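Local coordinates for protein ATP-dependent RNA helicase HrpB (PDB 6EUD) that hydrolyses ATP to ADP and phosphate as a DExH-box RNA helicase that binds single-stranded RNA, at residues G216-F221 / L289-A294; L220-V225 / V271-N276; R188-L193 / S335-A340. All coordinates share one frame; numbering follows the deposited sequence.

In the fold
All three contacts pair parallel strands of one mixed sheet, that of the second RecA-like domain. Strand 217-221 is common to contacts 1 and 2, whose centres lie about 8 Å apart: it has 287-302 along one side and 269-274 along the other. Strand 287-302 in turn neighbours 333-337, whose other side pairs with 186-190 in contact 3, about 11 Å from contact 1 between centres. D292 ties these two contacts, its OD2 lying 2.8 Å from H337 ND1. Contacts 2 and 3 do not touch. The predicted ATP site is nearer to contacts 1 and 2: the side chains of L219 and F221 are each about 11 Å from that of T32.

Contact 1 of 3, residues G216-F221 / L289-A294; sequences GSLLLF and LVVDCA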
loop_
_atom_site.group_PDB
_atom_site.type_symbol
_atom_site.label_atom_id
_atom_site.label_comp_id
_atom_site.label_asym_id
_atom_site.label_seq_id
_atom_site.Cartn_x
_atom_site.Cartn_y
_atom_site.Cartn_z
ATOM N N GLY A 216 -28.474 -23.266 -23.469
ATOM C CA GLY A 216 -27.224 -23.751 -22.896
ATOM C C GLY A 216 -27.080 -23.621 -21.399
ATOM O O GLY A 216 -27.955 -23.078 -20.727
ATOM N N SER A 217 -25.981 -24.145 -20.872
ATOM C CA SER A 217 -25.677 -23.979 -19.459
ATOM C C SER A 217 -24.926 -22.683 -19.266
ATOM O O SER A 217 -24.288 -22.165 -20.193
ATOM C CB SER A 217 -24.871 -25.154 -18.905
ATOM O OG SER A 217 -25.701 -26.293 -18.765
ATOM N N LEU A 218 -25.003 -22.178 -18.040
ATOM C CA LEU A 218 -24.655 -20.811 -17.750
ATOM C C LEU A 218 -23.728 -20.744 -16.550
ATOM O O LEU A 218 -23.984 -21.389 -15.529
ATOM C CB LEU A 218 -25.931 -19.996 -17.496
ATOM C CG LEU A 218 -25.869 -18.475 -17.321
ATOM C CD1 LEU A 218 -27.227 -17.828 -17.699
ATOM C CD2 LEU A 218 -25.509 -18.148 -15.889
ATOM N N LEU A 219 -22.674 -19.936 -16.679
ATOM C CA LEU A 219 -21.718 -19.700 -15.601
ATOM C C LEU A 219 -21.850 -18.259 -15.097
ATOM O O LEU A 219 -21.673 -17.287 -15.847
ATOM C CB LEU A 219 -20.276 -19.964 -16.065
ATOM C CG LEU A 219 -19.137 -19.695 -15.061
ATOM C CD1 LEU A 219 -19.247 -20.532 -13.754
ATOM C CD2 LEU A 219 -17.792 -19.940 -15.743
ATOM N N LEU A 220 -22.163 -18.137 -13.818
ATOM C CA LEU A 220 -22.415 -16.847 -13.195
ATOM C C LEU A 220 -21.292 -16.498 -12.221
ATOM O O LEU A 220 -21.096 -17.211 -11.238
ATOM C CB LEU A 220 -23.768 -16.884 -12.475
ATOM C CG LEU A 220 -24.156 -15.740 -11.547
ATOM C CD1 LEU A 220 -24.117 -14.390 -12.265
ATOM C CD2 LEU A 220 -25.552 -16.020 -10.958
ATOM N N PHE A 221 -20.560 -15.418 -12.495
ATOM C CA PHE A 221 -19.481 -14.974 -11.610
ATOM C C PHE A 221 -20.014 -14.002 -10.579
ATOM O O PHE A 221 -20.655 -13.033 -10.942
ATOM C CB PHE A 221 -18.337 -14.316 -12.402
ATOM C CG PHE A 221 -17.528 -15.294 -13.254
ATOM C CD1 PHE A 221 -17.739 -15.394 -14.636
ATOM C CD2 PHE A 221 -16.556 -16.109 -12.673
ATOM C CE1 PHE A 221 -16.991 -16.288 -15.427
ATOM C CE2 PHE A 221 -15.803 -17.006 -13.452
ATOM C CZ PHE A 221 -16.018 -17.094 -14.829
ATOM N N LEU A 289 -22.937 -19.972 -21.934
ATOM C CA LEU A 289 -23.441 -18.682 -21.441
ATOM C C LEU A 289 -22.685 -18.252 -20.181
ATOM O O LEU A 289 -22.534 -19.035 -19.246
ATOM C CB LEU A 289 -24.933 -18.763 -21.121
ATOM C CG LEU A 289 -25.836 -19.320 -22.231
ATOM C CD1 LEU A 289 -27.272 -19.402 -21.752
ATOM C CD2 LEU A 289 -25.726 -18.474 -23.487
ATOM N N VAL A 290 -22.213 -17.011 -20.153
ATOM C CA VAL A 290 -21.652 -16.446 -18.945
ATOM C C VAL A 290 -22.449 -15.197 -18.496
ATOM O O VAL A 290 -22.888 -14.364 -19.305
ATOM C CB VAL A 290 -20.154 -16.111 -19.149
ATOM C CG1 VAL A 290 -19.650 -15.101 -18.127
ATOM C CG2 VAL A 290 -19.304 -17.403 -19.128
ATOM N N VAL A 291 -22.661 -15.090 -17.192
ATOM C CA VAL A 291 -23.153 -13.851 -16.632
ATOM C C VAL A 291 -22.120 -13.378 -15.638
ATOM O O VAL A 291 -21.792 -14.064 -14.679
ATOM C CB VAL A 291 -24.552 -13.989 -15.963
ATOM C CG1 VAL A 291 -24.965 -12.660 -15.325
ATOM C CG2 VAL A 291 -25.601 -14.453 -16.990
ATOM N N ASP A 292 -21.610 -12.184 -15.894
ATOM C CA ASP A 292 -20.508 -11.610 -15.149
ATOM C C ASP A 292 -20.967 -10.344 -14.403
ATOM O O ASP A 292 -21.288 -9.303 -15.030
ATOM C CB ASP A 292 -19.342 -11.303 -16.107
ATOM C CG ASP A 292 -18.234 -10.499 -15.446
ATOM O OD1 ASP A 292 -18.001 -10.672 -14.227
ATOM O OD2 ASP A 292 -17.595 -9.689 -16.149
ATOM N N CYS A 293 -21.019 -10.433 -13.074
ATOM C CA CYS A 293 -21.447 -9.287 -12.262
ATOM C C CYS A 293 -20.418 -8.148 -12.325
ATOM O O CYS A 293 -20.707 -7.032 -11.918
ATOM C CB CYS A 293 -21.685 -9.700 -10.794
ATOM S SG CYS A 293 -20.206 -9.979 -9.797
ATOM N N ALA A 294 -19.221 -8.465 -12.817
ATOM C CA ALA A 294 -18.090 -7.532 -12.976
ATOM C C ALA A 294 -17.588 -6.925 -11.671
ATOM O O ALA A 294 -16.986 -5.852 -11.690
ATOM C CB ALA A 294 -18.447 -6.417 -13.956
#
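L218 and L289 meet on one face of the parallel sheet of the second RecA-like domain, where strands 217-221 and 289-292 run side by side at 18°. Along L218, CB is 3.9 Å from L289 O and CG 3.9 Å from L289 CB, and the two side chains cross at about a right angle. With CG anti to the backbone N (chi1 -173°), the branch goes on to V291: CD1 is 3.8 Å and CD2 3.9 Å from V291 CG2. An alanine here, lacking CG and both methyls, would probably leave a gap beside V291 CG2 and towards L211 of helix 199-213, which L218 also touches. L220 CD1 packs on V291 CG1 at 3.6 Å, on the same face.

On the other face, V290 CG1 sits at the edge of the F221 ring, 4.0 Å from CE1. Backbone bonds alternate between the strands, among them L219 N to L289 O and V291 N to L219 O. Beyond them D292 begins an Asx turn, and its OD1 also forms a salt bridge with R323. In that turn A294 N reaches D292 OD1 from above the carboxylate plane, at 2.9 Å.

Contact 2 of 3, residues L220-V225 / V271-N276; sequences LFLPGV and VVLATN
L220 and L273 hold their CG atoms differently, anti to the backbone N in L220 (chi1 170°) but anti to the carbonyl carbon in L273 (chi1 -52°), and their CD2 methyls meet at 4.0 Å. They are bridge partners in the parallel sheet of the second RecA-like domain, where strand 217-221 pairs with 269-274, and helix 225-236 packs on both through V231. L222 adds its CD1 near the same L273 methyl, so L273 CD2 has the tips of two leucines of the same segment beside it, L220 CD2 and L222 CD1.

Three backbone bonds join the strands: L220 N to V272 O at 2.7 Å, A274 N to L220 O, and L222 N to A274 O. On the face bearing F221 and A274, the carbonyl O of T275 lies at the edge of the F221 ring, 3.9 Å from CD2.

Past the last of these bonds direct backbone N-H bonding between the segments ends. T275 CG2, anti to its carbonyl carbon, packs 3.9 Å from G224 CA, and G224 is the N-cap of helix 225-236. L222 O still meets the other segment through a CA-H...O contact from T275. A water links the two segments, donating to L222 O at 3.0 Å and accepting a weak bond from N276 N, also at 3.0 Å.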
loop_
_atom_site.group_PDB
_atom_site.type_symbol
_atom_site.label_atom_id
_atom_site.label_comp_id
_atom_site.label_asym_id
_atom_site.label_seq_id
_atom_site.Cartn_x
_atom_site.Cartn_y
_atom_site.Cartn_z
ATOM N N LEU A 220 -22.163 -18.137 -13.818
ATOM C CA LEU A 220 -22.415 -16.847 -13.195
ATOM C C LEU A 220 -21.292 -16.498 -12.221
ATOM O O LEU A 220 -21.096 -17.211 -11.238
ATOM C CB LEU A 220 -23.768 -16.884 -12.475
ATOM C CG LEU A 220 -24.156 -15.740 -11.547
ATOM C CD1 LEU A 220 -24.117 -14.390 -12.265
ATOM C CD2 LEU A 220 -25.552 -16.020 -10.958
ATOM N N PHE A 221 -20.560 -15.418 -12.495
ATOM C CA PHE A 221 -19.481 -14.974 -11.610
ATOM C C PHE A 221 -20.014 -14.002 -10.579
ATOM O O PHE A 221 -20.655 -13.033 -10.942
ATOM C CB PHE A 221 -18.337 -14.316 -12.402
ATOM C CG PHE A 221 -17.528 -15.294 -13.254
ATOM C CD1 PHE A 221 -17.739 -15.394 -14.636
ATOM C CD2 PHE A 221 -16.556 -16.109 -12.673
ATOM C CE1 PHE A 221 -16.991 -16.288 -15.427
ATOM C CE2 PHE A 221 -15.803 -17.006 -13.452
ATOM C CZ PHE A 221 -16.018 -17.094 -14.829
ATOM N N LEU A 222 -19.743 -14.277 -9.300
ATOM C CA LEU A 222 -20.171 -13.435 -8.182
ATOM C C LEU A 222 -18.978 -13.115 -7.270
ATOM O O LEU A 222 -17.941 -13.781 -7.355
ATOM C CB LEU A 222 -21.289 -14.144 -7.415
ATOM C CG LEU A 222 -22.536 -14.233 -8.288
ATOM C CD1 LEU A 222 -23.636 -15.090 -7.680
ATOM C CD2 LEU A 222 -23.021 -12.803 -8.567
ATOM N N PRO A 223 -19.107 -12.095 -6.392
ATOM C CA PRO A 223 -17.944 -11.701 -5.578
ATOM C C PRO A 223 -17.550 -12.709 -4.483
ATOM O O PRO A 223 -16.360 -12.861 -4.207
ATOM C CB PRO A 223 -18.395 -10.386 -4.929
ATOM C CG PRO A 223 -19.572 -9.902 -5.770
ATOM C CD PRO A 223 -20.236 -11.156 -6.225
ATOM N N GLY A 224 -18.522 -13.360 -3.856
ATOM C CA GLY A 224 -18.220 -14.307 -2.805
ATOM C C GLY A 224 -19.358 -15.233 -2.427
ATOM O O GLY A 224 -20.458 -15.161 -2.989
ATOM N N VAL A 225 -19.086 -16.096 -1.449
ATOM C CA VAL A 225 -20.019 -17.118 -1.011
ATOM C C VAL A 225 -21.378 -16.575 -0.594
ATOM O O VAL A 225 -22.429 -17.100 -0.989
ATOM C CB VAL A 225 -19.426 -17.911 0.152
ATOM C CG1 VAL A 225 -20.433 -18.970 0.664
ATOM C CG2 VAL A 225 -18.132 -18.579 -0.294
ATOM N N VAL A 271 -26.999 -23.817 -13.967
ATOM C CA VAL A 271 -26.421 -22.532 -13.644
ATOM C C VAL A 271 -25.353 -22.736 -12.585
ATOM O O VAL A 271 -25.649 -23.166 -11.478
ATOM C CB VAL A 271 -27.465 -21.538 -13.126
ATOM C CG1 VAL A 271 -26.783 -20.223 -12.705
ATOM C CG2 VAL A 271 -28.539 -21.296 -14.187
ATOM N N VAL A 272 -24.112 -22.434 -12.929
ATOM C CA VAL A 272 -23.032 -22.553 -11.976
ATOM C C VAL A 272 -22.753 -21.181 -11.402
ATOM O O VAL A 272 -22.439 -20.241 -12.127
ATOM C CB VAL A 272 -21.761 -23.147 -12.613
ATOM C CG1 VAL A 272 -20.658 -23.222 -11.604
ATOM C CG2 VAL A 272 -22.042 -24.526 -13.139
ATOM N N LEU A 273 -22.908 -21.068 -10.090
ATOM C CA LEU A 273 -22.666 -19.824 -9.386
ATOM C C LEU A 273 -21.286 -19.931 -8.736
ATOM O O LEU A 273 -21.072 -20.733 -7.838
ATOM C CB LEU A 273 -23.765 -19.555 -8.350
ATOM C CG LEU A 273 -25.252 -19.606 -8.761
ATOM C CD1 LEU A 273 -25.842 -21.020 -8.641
ATOM C CD2 LEU A 273 -26.091 -18.597 -7.961
ATOM N N ALA A 274 -20.343 -19.125 -9.200
ATOM C CA ALA A 274 -18.960 -19.276 -8.776
ATOM C C ALA A 274 -18.312 -17.940 -8.469
ATOM O O ALA A 274 -18.797 -16.885 -8.907
ATOM C CB ALA A 274 -18.156 -20.018 -9.854
ATOM N N THR A 275 -17.217 -17.998 -7.713
ATOM C CA THR A 275 -16.306 -16.868 -7.547
ATOM C C THR A 275 -15.280 -16.903 -8.670
ATOM O O THR A 275 -15.286 -17.842 -9.471
ATOM C CB THR A 275 -15.580 -16.930 -6.213
ATOM O OG1 THR A 275 -14.800 -18.130 -6.184
ATOM C CG2 THR A 275 -16.574 -16.953 -5.068
ATOM N N ASN A 276 -14.360 -15.935 -8.711
ATOM C CA ASN A 276 -13.411 -15.884 -9.833
ATOM C C ASN A 276 -12.378 -17.021 -9.868
ATOM O O ASN A 276 -11.486 -17.028 -10.712
ATOM C CB ASN A 276 -12.692 -14.529 -9.884
ATOM C CG ASN A 276 -11.964 -14.193 -8.612
ATOM O OD1 ASN A 276 -11.875 -15.001 -7.681
ATOM N ND2 ASN A 276 -11.439 -12.974 -8.558
HETATM O O HOH W 1 -15.172 -13.126 -8.313
#

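Contact 3 of 3, residues R188-L193 / S335-A340; sequences RRYLPL and SLHLIA. With EDO (1,2-ethanediol), chain B.
The parallel pairing of strand 186-190 with strand 333-337, in the sheet of the second RecA-like domain, brings R188, Y190 and H337 together on one face. The R188 chain, bent at chi2 and chi3 (-85° and -62°), brings NE back to donate to H337 NE2 at 3.1 Å. The bond is bent, with the donor tilted from the imidazole plane, and the guanidinium and ring planes stand 57° apart. H337 is held from its other nitrogen as well: ND1 bonds D292 OD2 on the neighbouring strand 287-302, which probably fixes the rotation of the ring.

Y190 lies beside H337, pointing the same way, with the rings offset so far that little face meets face (centroids 5.1 Å apart); the closer touch is Y190 CE1 on H337 CB at 3.6 Å. I339 O meets the edge of the Y190 ring.

On the face of R189 and L336, R189 CB packs on L336 CD1; just past the strand end L191 CB reaches the same methyl at 3.8 Å. The extended R189 reaches salt bridges with E187 and E214, and its NH1 also bonds an ethanediol, probably from the crystallisation liquor.

R189 N to S335 O, H337 N to R189 O and L191 N to H337 O carry the backbone pairing. Beyond it L338 centres an inverse gamma turn, L193 CG packs on L338 CB at 4.0 Å, and a water joins L193 N to L338 O. The passage from strand 333-337 to helix 341-346, with A340 at the N-cap position, is in keeping with the strand-helix alternation of a RecA-like fold.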
loop_
_atom_site.group_PDB
_atom_site.type_symbol
_atom_site.label_atom_id
_atom_site.label_comp_id
_atom_site.label_asym_id
_atom_site.label_seq_id
_atom_site.Cartn_x
_atom_site.Cartn_y
_atom_site.Cartn_z
ATOM N N ARG A 188 -20.517 -10.362 -26.704
ATOM C CA ARG A 188 -20.443 -9.629 -25.442
ATOM C C ARG A 188 -21.592 -8.648 -25.315
ATOM O O ARG A 188 -21.745 -7.774 -26.158
ATOM C CB ARG A 188 -19.127 -8.841 -25.327
ATOM C CG ARG A 188 -17.851 -9.582 -25.752
ATOM C CD ARG A 188 -17.299 -10.400 -24.630
ATOM N NE ARG A 188 -16.925 -9.554 -23.504
ATOM C CZ ARG A 188 -15.698 -9.087 -23.294
ATOM N NH1 ARG A 188 -14.702 -9.396 -24.126
ATOM N NH2 ARG A 188 -15.468 -8.319 -22.240
ATOM N N ARG A 189 -22.378 -8.776 -24.248
ATOM C CA ARG A 189 -23.530 -7.898 -24.006
ATOM C C ARG A 189 -23.396 -7.193 -22.656
ATOM O O ARG A 189 -22.659 -7.636 -21.782
ATOM C CB ARG A 189 -24.835 -8.695 -24.055
ATOM C CG ARG A 189 -25.029 -9.482 -25.361
ATOM C CD ARG A 189 -26.284 -10.342 -25.309
ATOM N NE ARG A 189 -26.453 -11.128 -26.533
ATOM C CZ ARG A 189 -27.406 -12.037 -26.713
ATOM N NH1 ARG A 189 -28.270 -12.296 -25.745
ATOM N NH2 ARG A 189 -27.481 -12.705 -27.854
ATOM N N TYR A 190 -24.098 -6.083 -22.496
ATOM C CA TYR A 190 -23.970 -5.270 -21.299
ATOM C C TYR A 190 -25.330 -4.869 -20.806
ATOM O O TYR A 190 -26.245 -4.669 -21.599
ATOM C CB TYR A 190 -23.092 -4.055 -21.584
ATOM C CG TYR A 190 -21.672 -4.486 -21.894
ATOM C CD1 TYR A 190 -20.728 -4.618 -20.878
ATOM C CD2 TYR A 190 -21.283 -4.828 -23.198
ATOM C CE1 TYR A 190 -19.402 -5.034 -21.152
ATOM C CE2 TYR A 190 -19.949 -5.253 -23.483
ATOM C CZ TYR A 190 -19.025 -5.359 -22.451
ATOM O OH TYR A 190 -17.728 -5.787 -22.698
ATOM N N LEU A 191 -25.463 -4.797 -19.487
ATOM C CA LEU A 191 -26.725 -4.558 -18.813
ATOM C C LEU A 191 -26.442 -4.021 -17.426
ATOM O O LEU A 191 -26.115 -4.789 -16.524
ATOM C CB LEU A 191 -27.556 -5.845 -18.707
ATOM C CG LEU A 191 -28.889 -5.647 -17.954
ATOM C CD1 LEU A 191 -29.913 -4.845 -18.799
ATOM C CD2 LEU A 191 -29.501 -6.969 -17.497
ATOM N N PRO A 192 -26.577 -2.702 -17.239
ATOM C CA PRO A 192 -26.363 -2.160 -15.894
ATOM C C PRO A 192 -27.468 -2.627 -14.968
ATOM O O PRO A 192 -28.570 -2.831 -15.456
ATOM C CB PRO A 192 -26.415 -0.639 -16.100
ATOM C CG PRO A 192 -27.248 -0.459 -17.329
ATOM C CD PRO A 192 -27.013 -1.673 -18.200
ATOM N N LEU A 193 -27.180 -2.810 -13.677
ATOM C CA LEU A 193 -28.214 -3.173 -12.707
ATOM C C LEU A 193 -28.881 -1.905 -12.191
ATOM O O LEU A 193 -28.210 -0.911 -11.927
ATOM C CB LEU A 193 -27.623 -3.996 -11.561
ATOM C CG LEU A 193 -26.899 -5.244 -12.080
ATOM C CD1 LEU A 193 -26.206 -6.010 -10.986
ATOM C CD2 LEU A 193 -27.888 -6.151 -12.817
ATOM N N SER A 335 -21.717 -13.809 -23.521
ATOM C CA SER A 335 -21.339 -13.303 -22.209
ATOM C C SER A 335 -22.107 -12.015 -21.913
ATOM O O SER A 335 -22.099 -11.078 -22.719
ATOM C CB SER A 335 -19.834 -13.049 -22.147
ATOM O OG SER A 335 -19.414 -12.606 -20.870
ATOM N N LEU A 336 -22.790 -11.981 -20.772
ATOM C CA LEU A 336 -23.514 -10.795 -20.334
ATOM C C LEU A 336 -22.833 -10.142 -19.107
ATOM O O LEU A 336 -22.738 -10.753 -18.025
ATOM C CB LEU A 336 -24.976 -11.158 -20.010
ATOM C CG LEU A 336 -25.838 -10.041 -19.401
ATOM C CD1 LEU A 336 -25.978 -8.837 -20.361
ATOM C CD2 LEU A 336 -27.217 -10.551 -18.989
ATOM N N HIS A 337 -22.350 -8.916 -19.275
ATOM C CA HIS A 337 -21.702 -8.213 -18.179
ATOM C C HIS A 337 -22.675 -7.245 -17.511
ATOM O O HIS A 337 -23.255 -6.393 -18.168
ATOM C CB HIS A 337 -20.446 -7.497 -18.692
ATOM C CG HIS A 337 -19.474 -8.423 -19.386
ATOM N ND1 HIS A 337 -18.506 -9.145 -18.710
ATOM C CD2 HIS A 337 -19.346 -8.767 -20.692
ATOM C CE1 HIS A 337 -17.815 -9.876 -19.565
ATOM N NE2 HIS A 337 -18.304 -9.664 -20.777
ATOM N N LEU A 338 -22.849 -7.377 -16.200
ATOM C CA LEU A 338 -23.834 -6.580 -15.465
ATOM C C LEU A 338 -23.378 -5.154 -15.100
ATOM O O LEU A 338 -23.550 -4.689 -13.956
ATOM C CB LEU A 338 -24.236 -7.323 -14.202
ATOM C CG LEU A 338 -24.838 -8.686 -14.528
ATOM C CD1 LEU A 338 -25.383 -9.335 -13.247
ATOM C CD2 LEU A 338 -25.903 -8.556 -15.604
ATOM N N ILE A 339 -22.794 -4.477 -16.086
ATOM C CA ILE A 339 -22.511 -3.056 -16.022
ATOM C C ILE A 339 -22.793 -2.451 -17.387
ATOM O O ILE A 339 -22.877 -3.168 -18.380
ATOM C CB ILE A 339 -21.056 -2.763 -15.625
ATOM C CG1 ILE A 339 -20.091 -3.372 -16.657
ATOM C CG2 ILE A 339 -20.764 -3.284 -14.221
ATOM C CD1 ILE A 339 -18.650 -3.151 -16.310
ATOM N N ALA A 340 -22.943 -1.134 -17.439
ATOM C CA ALA A 340 -23.082 -0.453 -18.721
ATOM C C ALA A 340 -21.816 -0.629 -19.547
ATOM O O ALA A 340 -20.720 -0.730 -18.978
ATOM C CB ALA A 340 -23.364 1.007 -18.506
HETATM C C1 EDO B . -30.318 -11.174 -22.690
HETATM O O1 EDO B . -29.303 -10.659 -23.514
HETATM C C2 EDO B . -30.438 -10.302 -21.435
HETATM O O2 EDO B . -30.672 -8.932 -21.784
HETATM O O HOH W 2 -24.511 -2.237 -12.941
#